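Lysin (PDB 6IST) probably cleaves enterococcal cell-wall peptidoglycan as a phage endolysin, through a calcium-binding CHAP-type peptidase domain. Local coordinates at residues 41-46 and 213-218; 60-65 and 135-140; 72-77 and 95-100. All coordinates share one frame; numbering follows the deposited sequence.

Interaction 1. Residues 41-46 and 213-218; sequences FGWRPY and TNVTTY
R44 reaches across T216 to the backbone beyond it: its guanidinium takes the T216 methyl CG2 over one face, NH1 to CG2 being 3.5 Å, while NH1 donates to T217 O at 2.9 Å. That acceptor lies in the guanidinium plane, but the bond is bent, with an N-H...O angle of 140°. The chain is extended to CD and bends at chi3 (88°), setting NE 3.6 Å from T216 CG2. Y46 and T217 meet at about a right angle, the ring carbon CD1 resting 3.5 Å from CG2 of T217; the Y46 hydroxyl bonds to N219. On their shared sheet face, W43 CD1 lies 3.9 Å from V215 CG1, the two side chains crossing obliquely; V215 O sits at the indole edge and P45 CG over the centre of one indole face. The backbones pair in parallel at W43 and V215, 43-44 being a weakly bonded strand, outermost within this chain in a mixed sheet, beside strand 215-219. V215 N donates to G42 O, and R44 N to V215 O at 3.0 Å and 164°. G42, with positive phi, turns the chain out of helix 29-41 into this strand. Water completes the seam: one accepts from R44 NE and T217 N while donating to R44 O, a second donates to R44 O and lies 2.6 Å from T217 OG1, and another, near the helix end, donates to F41 O and T213 O.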
# COMPACT_ATOMS: atom_id res chain seq x y z
N PHE C 41 5.42 -5.20 -11.43
CA PHE C 41 4.52 -4.06 -11.29
C PHE C 41 3.76 -3.97 -9.97
O PHE C 41 3.01 -3.05 -9.78
CB PHE C 41 3.52 -4.10 -12.42
CG PHE C 41 4.15 -3.85 -13.73
CD1 PHE C 41 4.46 -2.58 -14.09
CD2 PHE C 41 4.46 -4.90 -14.60
CE1 PHE C 41 5.03 -2.33 -15.32
CE2 PHE C 41 5.08 -4.66 -15.79
CZ PHE C 41 5.41 -3.38 -16.12
N GLY C 42 3.92 -4.95 -9.11
CA GLY C 42 3.24 -4.95 -7.81
C GLY C 42 1.73 -5.11 -8.01
O GLY C 42 0.95 -4.76 -7.11
N TRP C 43 1.32 -5.67 -9.13
CA TRP C 43 -0.12 -5.88 -9.46
C TRP C 43 -0.39 -7.38 -9.38
O TRP C 43 0.29 -8.16 -10.08
CB TRP C 43 -0.42 -5.39 -10.84
CG TRP C 43 -1.85 -5.73 -11.32
CD1 TRP C 43 -2.98 -5.67 -10.58
CD2 TRP C 43 -2.24 -6.09 -12.62
NE1 TRP C 43 -4.05 -6.01 -11.32
CE2 TRP C 43 -3.63 -6.22 -12.61
CE3 TRP C 43 -1.57 -6.26 -13.82
CZ2 TRP C 43 -4.33 -6.59 -13.72
CZ3 TRP C 43 -2.28 -6.64 -14.91
CH2 TRP C 43 -3.64 -6.79 -14.87
N ARG C 44 -1.37 -7.82 -8.57
CA ARG C 44 -1.86 -9.23 -8.62
C ARG C 44 -3.21 -9.28 -9.36
O ARG C 44 -4.26 -8.93 -8.81
CB ARG C 44 -1.98 -9.83 -7.19
CG ARG C 44 -2.49 -11.24 -7.18
CD ARG C 44 -2.49 -11.88 -5.76
NE ARG C 44 -3.79 -11.56 -5.14
CZ ARG C 44 -4.26 -11.99 -3.94
NH1 ARG C 44 -5.48 -11.62 -3.54
NH2 ARG C 44 -3.55 -12.82 -3.19
N PRO C 45 -3.20 -9.68 -10.65
CA PRO C 45 -4.45 -9.83 -11.36
C PRO C 45 -5.31 -10.83 -10.65
O PRO C 45 -4.82 -11.77 -10.09
CB PRO C 45 -4.02 -10.38 -12.76
CG PRO C 45 -2.58 -9.98 -12.87
CD PRO C 45 -2.03 -10.07 -11.47
N TYR C 46 -6.59 -10.65 -10.79
CA TYR C 46 -7.58 -11.44 -10.11
C TYR C 46 -8.21 -12.47 -11.04
O TYR C 46 -8.32 -12.27 -12.24
CB TYR C 46 -8.62 -10.47 -9.57
CG TYR C 46 -9.74 -11.17 -8.95
CD1 TYR C 46 -9.63 -11.66 -7.63
CD2 TYR C 46 -10.93 -11.39 -9.65
CE1 TYR C 46 -10.69 -12.33 -7.03
CE2 TYR C 46 -11.98 -12.08 -9.06
CZ TYR C 46 -11.85 -12.52 -7.76
OH TYR C 46 -12.89 -13.18 -7.17
N THR C 213 2.26 1.68 -4.69
CA THR C 213 1.50 1.46 -5.93
C THR C 213 1.03 0.03 -6.15
O THR C 213 0.52 -0.26 -7.22
CB THR C 213 2.31 1.86 -7.16
OG1 THR C 213 3.59 1.20 -7.06
CG2 THR C 213 2.48 3.39 -7.20
N ASN C 214 1.19 -0.83 -5.16
CA ASN C 214 0.63 -2.20 -5.18
C ASN C 214 -0.87 -2.18 -5.40
O ASN C 214 -1.59 -1.47 -4.71
CB ASN C 214 0.81 -2.92 -3.83
CG ASN C 214 0.25 -4.37 -3.82
OD1 ASN C 214 -0.99 -4.63 -3.65
ND2 ASN C 214 1.16 -5.33 -3.91
N VAL C 215 -1.33 -3.09 -6.20
CA VAL C 215 -2.77 -3.29 -6.42
C VAL C 215 -3.11 -4.74 -6.32
O VAL C 215 -2.59 -5.57 -7.08
CB VAL C 215 -3.19 -2.76 -7.79
CG1 VAL C 215 -4.64 -3.11 -8.09
CG2 VAL C 215 -3.05 -1.26 -7.84
N THR C 216 -3.96 -5.08 -5.37
CA THR C 216 -4.38 -6.43 -5.17
C THR C 216 -5.92 -6.37 -5.05
O THR C 216 -6.43 -5.38 -4.54
CB THR C 216 -3.75 -6.97 -3.84
OG1 THR C 216 -2.31 -6.90 -3.91
CG2 THR C 216 -4.11 -8.38 -3.55
N THR C 217 -6.55 -7.47 -5.38
CA THR C 217 -8.01 -7.63 -5.17
C THR C 217 -8.25 -8.61 -4.04
O THR C 217 -7.68 -9.74 -4.01
CB THR C 217 -8.62 -8.21 -6.43
OG1 THR C 217 -8.40 -7.31 -7.51
CG2 THR C 217 -10.11 -8.40 -6.33
N TYR C 218 -9.16 -8.24 -3.11
CA TYR C 218 -9.53 -9.13 -2.01
C TYR C 218 -10.97 -9.54 -2.16
O TYR C 218 -11.83 -8.70 -2.47
CB TYR C 218 -9.40 -8.35 -0.68
CG TYR C 218 -8.00 -7.91 -0.40
CD1 TYR C 218 -7.50 -6.79 -1.04
CD2 TYR C 218 -7.17 -8.65 0.40
CE1 TYR C 218 -6.18 -6.37 -0.79
CE2 TYR C 218 -5.87 -8.25 0.67
CZ TYR C 218 -5.37 -7.13 0.06
OH TYR C 218 -4.04 -6.76 0.33
O HOH W 1 0.45 -2.29 -9.35
O HOH W 2 3.90 -1.30 -7.42
O HOH W 3 -5.62 -9.78 -6.80
O HOH W 4 -6.10 -6.85 -8.62

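Interaction 2. Residues 60-65 and 135-140; sequences GFQRIR and VIRPPY
G60 meets P139 with its backbone, its carbonyl O lying 3.7 Å from P139 CB, and a water donates to both G60 O and R137 O. F61 follows, with the prolines on one face of its ring: P139 CD stands 3.7 Å from the ring centroid and P138 CA 4.0 Å, both CH-pi contacts displaced toward the rim, while I136 CG2 comes in at the edge, in plane, 3.6 Å from CD2. The antiparallel strand pairing begins at Q62, a hydrogen-bonded pair with R137, in which R137 N donates to Q62 O at 2.7 Å. R63 faces I136 as a non-hydrogen-bonded pair, the two side chains side by side and pointing the same way; its guanidinium goes on to the carbonyls of L52 and Q55. I64 and V135 form the next hydrogen-bonded pair. On the face shared by Q62, I64, V135 and R137, the I64 methyl CD1 lies over one face of the R137 guanidinium, 3.5 Å from NH1, the arginine chain being bent at chi3. A water in the guanidinium plane accepts from NH1 and donates to Q62 OE1. Strand 62-65 is the outermost strand, within this chain, of the antiparallel sheet of the CHAP-type domain, with strand 132-137 next to it. Chemically, R137 is covered by a methyl group, yet its NH1 is held by water and its NH2 by D76 and the Q71 carbonyl, an arrangement consistent with a positive charge balanced by D76 while its flat face serves as apolar packing surface.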
# COMPACT_ATOMS: atom_id res chain seq x y z
N GLY C 60 -1.70 3.53 -15.38
CA GLY C 60 -0.71 3.40 -16.43
C GLY C 60 -0.98 2.23 -17.40
O GLY C 60 -0.49 2.25 -18.55
N PHE C 61 -1.74 1.22 -16.98
CA PHE C 61 -2.05 0.06 -17.82
C PHE C 61 -3.11 0.37 -18.88
O PHE C 61 -4.04 1.13 -18.66
CB PHE C 61 -2.53 -1.14 -16.96
CG PHE C 61 -1.43 -1.86 -16.26
CD1 PHE C 61 -0.74 -1.27 -15.20
CD2 PHE C 61 -1.07 -3.15 -16.64
CE1 PHE C 61 0.27 -1.94 -14.52
CE2 PHE C 61 -0.05 -3.80 -16.01
CZ PHE C 61 0.63 -3.21 -14.95
N GLN C 62 -2.96 -0.21 -20.05
CA GLN C 62 -3.91 -0.09 -21.13
C GLN C 62 -4.37 -1.48 -21.53
O GLN C 62 -3.64 -2.45 -21.43
CB GLN C 62 -3.29 0.53 -22.36
CG GLN C 62 -2.83 1.98 -22.23
CD GLN C 62 -1.91 2.35 -23.37
OE1 GLN C 62 -2.02 1.81 -24.48
NE2 GLN C 62 -0.98 3.25 -23.11
N ARG C 63 -5.57 -1.54 -22.00
CA ARG C 63 -6.14 -2.79 -22.53
C ARG C 63 -6.71 -2.53 -23.89
O ARG C 63 -7.39 -1.54 -24.10
CB ARG C 63 -7.22 -3.25 -21.55
CG ARG C 63 -7.98 -4.46 -21.97
CD ARG C 63 -8.57 -5.19 -20.79
NE ARG C 63 -9.36 -4.27 -20.02
CZ ARG C 63 -9.67 -4.40 -18.73
NH1 ARG C 63 -9.22 -5.38 -18.00
NH2 ARG C 63 -10.34 -3.42 -18.15
N ILE C 64 -6.40 -3.41 -24.85
CA ILE C 64 -6.73 -3.23 -26.23
C ILE C 64 -7.27 -4.53 -26.81
O ILE C 64 -6.60 -5.57 -26.76
CB ILE C 64 -5.45 -2.84 -27.07
CG1 ILE C 64 -4.70 -1.70 -26.41
CG2 ILE C 64 -5.83 -2.51 -28.51
CD1 ILE C 64 -3.26 -1.46 -26.88
N ARG C 65 -8.47 -4.48 -27.37
CA ARG C 65 -9.01 -5.57 -28.18
C ARG C 65 -8.19 -5.63 -29.46
O ARG C 65 -8.01 -4.62 -30.10
CB ARG C 65 -10.43 -5.27 -28.59
CG ARG C 65 -11.48 -5.89 -27.72
CD ARG C 65 -12.22 -7.00 -28.44
NE ARG C 65 -11.32 -7.90 -29.11
CZ ARG C 65 -11.70 -8.96 -29.83
NH1 ARG C 65 -13.00 -9.25 -29.96
NH2 ARG C 65 -10.77 -9.74 -30.41
N VAL C 135 -4.88 -7.64 -25.53
CA VAL C 135 -3.74 -7.49 -24.75
C VAL C 135 -3.96 -6.57 -23.59
O VAL C 135 -4.88 -5.73 -23.67
CB VAL C 135 -2.54 -6.98 -25.54
CG1 VAL C 135 -2.15 -8.02 -26.57
CG2 VAL C 135 -2.70 -5.58 -26.10
N ILE C 136 -3.21 -6.80 -22.52
CA ILE C 136 -2.98 -5.75 -21.47
C ILE C 136 -1.58 -5.30 -21.70
O ILE C 136 -0.66 -6.13 -21.77
CB ILE C 136 -3.27 -6.26 -20.07
CG1 ILE C 136 -4.75 -6.40 -19.94
CG2 ILE C 136 -2.76 -5.29 -19.01
CD1 ILE C 136 -5.27 -7.18 -18.74
N ARG C 137 -1.43 -4.00 -21.91
CA ARG C 137 -0.12 -3.39 -22.12
C ARG C 137 0.33 -2.69 -20.84
O ARG C 137 -0.27 -1.67 -20.45
CB ARG C 137 -0.21 -2.45 -23.30
CG ARG C 137 1.07 -1.71 -23.56
CD ARG C 137 1.08 -1.29 -25.01
NE ARG C 137 0.85 -2.45 -25.88
CZ ARG C 137 0.38 -2.40 -27.14
NH1 ARG C 137 0.12 -1.23 -27.71
NH2 ARG C 137 0.20 -3.51 -27.84
N PRO C 138 1.31 -3.25 -20.13
CA PRO C 138 1.86 -2.60 -18.91
C PRO C 138 2.62 -1.35 -19.35
O PRO C 138 3.06 -1.25 -20.53
CB PRO C 138 2.85 -3.60 -18.33
CG PRO C 138 2.47 -4.89 -18.93
CD PRO C 138 1.93 -4.57 -20.33
N PRO C 139 2.79 -0.43 -18.44
CA PRO C 139 3.56 0.81 -18.70
C PRO C 139 5.07 0.57 -18.56
O PRO C 139 5.60 0.49 -17.48
CB PRO C 139 3.05 1.74 -17.64
CG PRO C 139 2.65 0.90 -16.51
CD PRO C 139 2.30 -0.46 -17.05
N TYR C 140 5.75 0.39 -19.67
CA TYR C 140 7.18 0.18 -19.68
C TYR C 140 7.88 1.54 -19.88
O TYR C 140 7.32 2.42 -20.51
CB TYR C 140 7.56 -0.76 -20.82
CG TYR C 140 7.14 -2.19 -20.58
CD1 TYR C 140 7.68 -2.91 -19.53
CD2 TYR C 140 6.17 -2.81 -21.37
CE1 TYR C 140 7.31 -4.23 -19.30
CE2 TYR C 140 5.79 -4.13 -21.10
CZ TYR C 140 6.33 -4.83 -20.06
OH TYR C 140 5.91 -6.18 -19.79
O HOH W 5 0.48 1.00 -20.76
O HOH W 6 0.26 1.32 -26.74

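Interaction 3. Residues 72-77 and 95-100; sequences IKAGDV and TEDGRA
I72, K73 and A74 meet E96, D97 and G98 in a surface contact between two loops of the CHAP-type domain, one leading into strand 77-80 and the other joining strands 90-94 and 103-108. Two hydrogen bonds hold it. G98 N donates almost straight (172°) to I72 O at 2.8 Å, approaching from above the carbonyl plane. The second is made by a side chain: A74 N donates to D97 OD1 at 2.9 Å, on the anti lone pair, away from the other carboxylate oxygen. D97 CG stands anti to its own carbonyl carbon (chi1 -65°), and from there OD1 meets A74 N and also lies 3.4 Å from K73 CA. The lysine bends at chi2, and its CD passes 3.9 Å from the same oxygen; NZ is 4.7 Å from D97 OD2, too far for a salt bridge, though the opposite charges may attract at longer range. The A74 methyl CB packs on the backbone of E96, 3.7 Å from its carbonyl carbon, while I72 CB lies 3.9 Å from G98 N. K73 to D76 is a type II beta turn, with G75 at positive phi, and D76 OD2 accepts from K73 N. Beyond the contact, I72 packs on F104 of strand 103-108 and on A94, D76 on V135 of strand 132-137, and V77 at the turn's exit lies against helix 29-41.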
# COMPACT_ATOMS: atom_id res chain seq x y z
N ILE C 72 0.35 -6.40 -31.45
CA ILE C 72 0.94 -7.01 -30.27
C ILE C 72 2.34 -6.45 -30.19
O ILE C 72 3.04 -6.39 -31.23
CB ILE C 72 1.00 -8.54 -30.33
CG1 ILE C 72 -0.44 -9.08 -30.27
CG2 ILE C 72 1.78 -9.15 -29.17
CD1 ILE C 72 -0.59 -10.50 -30.77
N LYS C 73 2.69 -6.00 -29.01
CA LYS C 73 4.04 -5.52 -28.71
C LYS C 73 4.69 -6.42 -27.70
O LYS C 73 4.04 -7.00 -26.80
CB LYS C 73 3.98 -4.10 -28.15
CG LYS C 73 3.40 -3.07 -29.06
CD LYS C 73 4.32 -2.64 -30.16
CE LYS C 73 3.61 -1.66 -31.11
NZ LYS C 73 4.52 -1.10 -32.17
N ALA C 74 6.02 -6.50 -27.74
CA ALA C 74 6.73 -7.28 -26.78
C ALA C 74 6.46 -6.75 -25.36
O ALA C 74 6.31 -5.53 -25.16
CB ALA C 74 8.23 -7.24 -27.08
N GLY C 75 6.14 -7.68 -24.48
CA GLY C 75 5.92 -7.41 -23.05
C GLY C 75 4.42 -7.23 -22.74
O GLY C 75 4.06 -7.03 -21.56
N ASP C 76 3.61 -7.39 -23.75
CA ASP C 76 2.13 -7.38 -23.61
C ASP C 76 1.72 -8.65 -22.91
O ASP C 76 2.36 -9.70 -23.08
CB ASP C 76 1.45 -7.36 -24.95
CG ASP C 76 1.35 -5.96 -25.57
OD1 ASP C 76 1.63 -4.95 -24.86
OD2 ASP C 76 0.87 -5.89 -26.74
N VAL C 77 0.69 -8.56 -22.09
CA VAL C 77 0.03 -9.74 -21.50
C VAL C 77 -1.08 -10.11 -22.51
O VAL C 77 -1.94 -9.30 -22.81
CB VAL C 77 -0.60 -9.40 -20.13
CG1 VAL C 77 -1.46 -10.58 -19.67
CG2 VAL C 77 0.44 -9.02 -19.09
N THR C 95 6.73 -12.04 -26.20
CA THR C 95 8.19 -11.83 -26.02
C THR C 95 8.79 -11.08 -27.19
O THR C 95 10.01 -10.68 -27.13
CB THR C 95 8.92 -13.15 -25.85
OG1 THR C 95 8.48 -14.12 -26.81
CG2 THR C 95 8.61 -13.66 -24.45
N GLU C 96 7.95 -10.87 -28.19
CA GLU C 96 8.30 -10.17 -29.42
C GLU C 96 7.12 -9.39 -29.92
O GLU C 96 6.00 -9.70 -29.58
CB GLU C 96 8.69 -11.21 -30.49
CG GLU C 96 9.96 -11.98 -30.15
CD GLU C 96 10.22 -13.16 -31.08
OE1 GLU C 96 10.99 -14.04 -30.65
OE2 GLU C 96 9.65 -13.23 -32.20
N ASP C 97 7.34 -8.39 -30.77
CA ASP C 97 6.21 -7.76 -31.45
C ASP C 97 5.49 -8.78 -32.35
O ASP C 97 6.11 -9.68 -32.89
CB ASP C 97 6.65 -6.56 -32.28
CG ASP C 97 7.20 -5.39 -31.42
OD1 ASP C 97 7.08 -5.35 -30.15
OD2 ASP C 97 7.79 -4.45 -32.03
N GLY C 98 4.20 -8.61 -32.58
CA GLY C 98 3.51 -9.51 -33.42
C GLY C 98 3.95 -9.37 -34.85
O GLY C 98 4.49 -8.36 -35.23
N ARG C 99 3.83 -10.45 -35.59
CA ARG C 99 4.33 -10.46 -36.97
C ARG C 99 3.26 -10.17 -38.04
O ARG C 99 2.07 -10.27 -37.84
CB ARG C 99 5.00 -11.81 -37.23
CG ARG C 99 6.23 -12.06 -36.37
CD ARG C 99 6.53 -13.55 -36.38
NE ARG C 99 7.59 -13.91 -35.45
CZ ARG C 99 8.27 -15.07 -35.50
NH1 ARG C 99 8.02 -15.99 -36.44
NH2 ARG C 99 9.21 -15.29 -34.60
N ALA C 100 3.73 -9.76 -39.22
CA ALA C 100 2.87 -9.37 -40.32
C ALA C 100 2.02 -10.52 -40.88
O ALA C 100 0.96 -10.29 -41.41
CB ALA C 100 3.73 -8.74 -41.43

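In the fold
From the N terminus, helix 29-41 runs into 41-46, whose partner 213-218 comes only after a long excursion: interaction 1 closes the widest loop and joins the CHAP-type domain to the sheet of the C-terminal region. Within that loop, 60-65 opens interaction 2, completed by 135-140, and within this second loop 72-77 and 95-100 close the smallest, interaction 3. The three therefore nest without crossing. Interactions 1 and 2 touch through F41 and W43 against F61 and the prolines, whereas 2 and 3 touch where R137 and Y140 reach the 72-77 turn, Y140 OH probably bonding G75 O. Interactions 1 and 3 do not touch, their centres about 23 Å apart.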